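Local coordinates for putative uncharacterized protein (Archaeoglobus fulgidus, PDB 3VU0) that forms the C-terminal globular domain of an archaeal AglB protein, a member of the oligosaccharyltransferase family, at residues Tyr87-Glu92 and Gly154-Phe159. Numbering follows the deposited sequence.
Sequences YVVTVE and GTVKIF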
loop_
_atom_site.group_PDB
_atom_site.type_symbol
_atom_site.label_atom_id
_atom_site.label_comp_id
_atom_site.label_asym_id
_atom_site.label_seq_id
_atom_site.Cartn_x
_atom_site.Cartn_y
_atom_site.Cartn_z
ATOM N N TYR A 87 -7.550 7.223 1.756
ATOM C CA TYR A 87 -6.623 6.613 2.704
ATOM C C TYR A 87 -5.823 5.506 2.036
ATOM O O TYR A 87 -6.305 4.856 1.109
ATOM C CB TYR A 87 -7.393 6.019 3.886
ATOM C CG TYR A 87 -8.246 7.033 4.609
ATOM C CD1 TYR A 87 -7.664 8.014 5.413
ATOM C CD2 TYR A 87 -9.632 7.031 4.465
ATOM C CE1 TYR A 87 -8.444 8.972 6.057
ATOM C CE2 TYR A 87 -10.423 7.987 5.103
ATOM C CZ TYR A 87 -9.822 8.952 5.898
ATOM O OH TYR A 87 -10.591 9.891 6.537
ATOM N N VAL A 88 -4.601 5.298 2.520
ATOM C CA VAL A 88 -3.726 4.259 1.989
ATOM C C VAL A 88 -3.252 3.394 3.149
ATOM O O VAL A 88 -2.922 3.907 4.211
ATOM C CB VAL A 88 -2.491 4.865 1.291
ATOM C CG1 VAL A 88 -1.566 3.749 0.807
ATOM C CG2 VAL A 88 -2.926 5.740 0.121
ATOM N N VAL A 89 -3.243 2.079 2.952
ATOM C CA VAL A 89 -2.782 1.163 3.987
ATOM C C VAL A 89 -1.570 0.387 3.487
ATOM O O VAL A 89 -1.625 -0.266 2.443
ATOM C CB VAL A 89 -3.890 0.156 4.394
ATOM C CG1 VAL A 89 -3.351 -0.833 5.428
ATOM C CG2 VAL A 89 -5.078 0.904 4.965
ATOM N N THR A 90 -0.466 0.487 4.219
ATOM C CA THR A 90 0.751 -0.229 3.852
ATOM C C THR A 90 1.022 -1.292 4.906
ATOM O O THR A 90 0.552 -1.191 6.037
ATOM C CB THR A 90 1.981 0.715 3.760
ATOM O OG1 THR A 90 2.214 1.326 5.035
ATOM C CG2 THR A 90 1.743 1.799 2.716
ATOM N N VAL A 91 1.787 -2.312 4.532
ATOM C CA VAL A 91 2.094 -3.402 5.453
ATOM C C VAL A 91 3.568 -3.758 5.313
ATOM O O VAL A 91 4.104 -3.758 4.206
ATOM C CB VAL A 91 1.226 -4.638 5.132
ATOM C CG1 VAL A 91 1.417 -5.709 6.194
ATOM C CG2 VAL A 91 -0.232 -4.227 5.038
ATOM N N GLU A 92 4.222 -4.066 6.429
ATOM C CA GLU A 92 5.646 -4.384 6.396
ATOM C C GLU A 92 6.047 -5.494 5.421
ATOM O O GLU A 92 7.089 -5.391 4.779
ATOM C CB GLU A 92 6.166 -4.727 7.801
ATOM C CG GLU A 92 7.695 -4.817 7.863
ATOM C CD GLU A 92 8.227 -5.156 9.248
ATOM O OE1 GLU A 92 9.466 -5.249 9.407
ATOM O OE2 GLU A 92 7.413 -5.328 10.178
ATOM N N GLY A 154 2.162 -0.810 14.044
ATOM C CA GLY A 154 3.314 -1.696 13.973
ATOM C C GLY A 154 3.673 -2.139 12.566
ATOM O O GLY A 154 4.452 -1.474 11.880
ATOM N N THR A 155 3.120 -3.274 12.145
ATOM C CA THR A 155 3.369 -3.806 10.810
ATOM C C THR A 155 2.382 -3.202 9.818
ATOM O O THR A 155 2.596 -3.261 8.613
ATOM C CB THR A 155 3.195 -5.344 10.769
ATOM O OG1 THR A 155 1.905 -5.689 11.292
ATOM C CG2 THR A 155 4.281 -6.033 11.588
ATOM N N VAL A 156 1.301 -2.628 10.339
ATOM C CA VAL A 156 0.267 -2.014 9.513
ATOM C C VAL A 156 0.168 -0.512 9.778
ATOM O O VAL A 156 0.040 -0.075 10.923
ATOM C CB VAL A 156 -1.115 -2.661 9.782
ATOM C CG1 VAL A 156 -2.168 -2.056 8.860
ATOM C CG2 VAL A 156 -1.034 -4.171 9.561
ATOM N N LYS A 157 0.227 0.273 8.710
ATOM C CA LYS A 157 0.140 1.723 8.826
ATOM C C LYS A 157 -0.931 2.255 7.890
ATOM O O LYS A 157 -1.083 1.771 6.770
ATOM C CB LYS A 157 1.486 2.367 8.478
ATOM C CG LYS A 157 2.641 1.852 9.333
ATOM C CD LYS A 157 3.948 2.588 9.045
ATOM C CE LYS A 157 5.105 1.980 9.853
ATOM N NZ LYS A 157 6.407 2.691 9.639
ATOM N N ILE A 158 -1.688 3.240 8.358
ATOM C CA ILE A 158 -2.717 3.841 7.524
ATOM C C ILE A 158 -2.367 5.306 7.335
ATOM O O ILE A 158 -1.994 5.993 8.285
ATOM C CB ILE A 158 -4.131 3.705 8.144
ATOM C CG1 ILE A 158 -5.163 4.359 7.216
ATOM C CG2 ILE A 158 -4.174 4.337 9.522
ATOM C CD1 ILE A 158 -6.593 3.956 7.516
ATOM N N PHE A 159 -2.472 5.764 6.095
ATOM C CA PHE A 159 -2.152 7.136 5.738
ATOM C C PHE A 159 -3.384 7.854 5.223
ATOM O O PHE A 159 -4.325 7.233 4.723
ATOM C CB PHE A 159 -1.075 7.161 4.649
ATOM C CG PHE A 159 0.231 6.544 5.067
ATOM C CD1 PHE A 159 1.300 7.342 5.463
ATOM C CD2 PHE A 159 0.390 5.162 5.066
ATOM C CE1 PHE A 159 2.515 6.771 5.855
ATOM C CE2 PHE A 159 1.601 4.577 5.456
ATOM C CZ PHE A 159 2.662 5.379 5.849
#
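F159 sits opposite V88 and sends its ring edge diagonally to T90, on the same face of an antiparallel strand pair. CB lies 4.3 Å from V88 CB. With CG anti to the carbonyl carbon (chi1 -62°), the ring runs back along the partner strand: CD2 passes V88 O at 3.6 Å, that oxygen near the ring plane, and CE2 arrives 3.3 Å from T90 OG1, again at the ring edge. CE2 also reaches the methyl T90 CG2, the two side chains crossing at about a right angle. CZ, at the tip, stays farther from T90 OG1, at 4.2 Å. The T90 hydroxyl has its hydrogen-bonding partner in H137 ND1, so the ring edge merely borders a polar atom that is already satisfied.

The backbones zip together through two hydrogen-bonded pairs, V88 with F159 and T90 with K157. F159 N to V88 O is short at 2.7 Å, whereas the return bond from V88 N reaches F159 O from above the carbonyl plane. K157 N to T90 O is the straightest (174° at the hydrogen). Beyond the V91-V156 pair, E92 N still bonds T155 O, 2.8 Å away, although strand 85-91 ended one residue earlier.

On the other face, V89, V91, V156 and I158 make an aliphatic patch: V89 CG1 meets V156 CG1 at 3.8 Å, while V89 CG2 turns to I158 CG1.

The two strands are the central pair of a four-stranded mixed sheet, with 33-35 running parallel to 85-91 on one side and 147-153 antiparallel to 156-161 on the other. Helix 5-17 covers the face of V89, V91 and V156 through W7 and A10; helix 132-138 covers the F159 face, with L136 against V88 and F159 and L133 against T90.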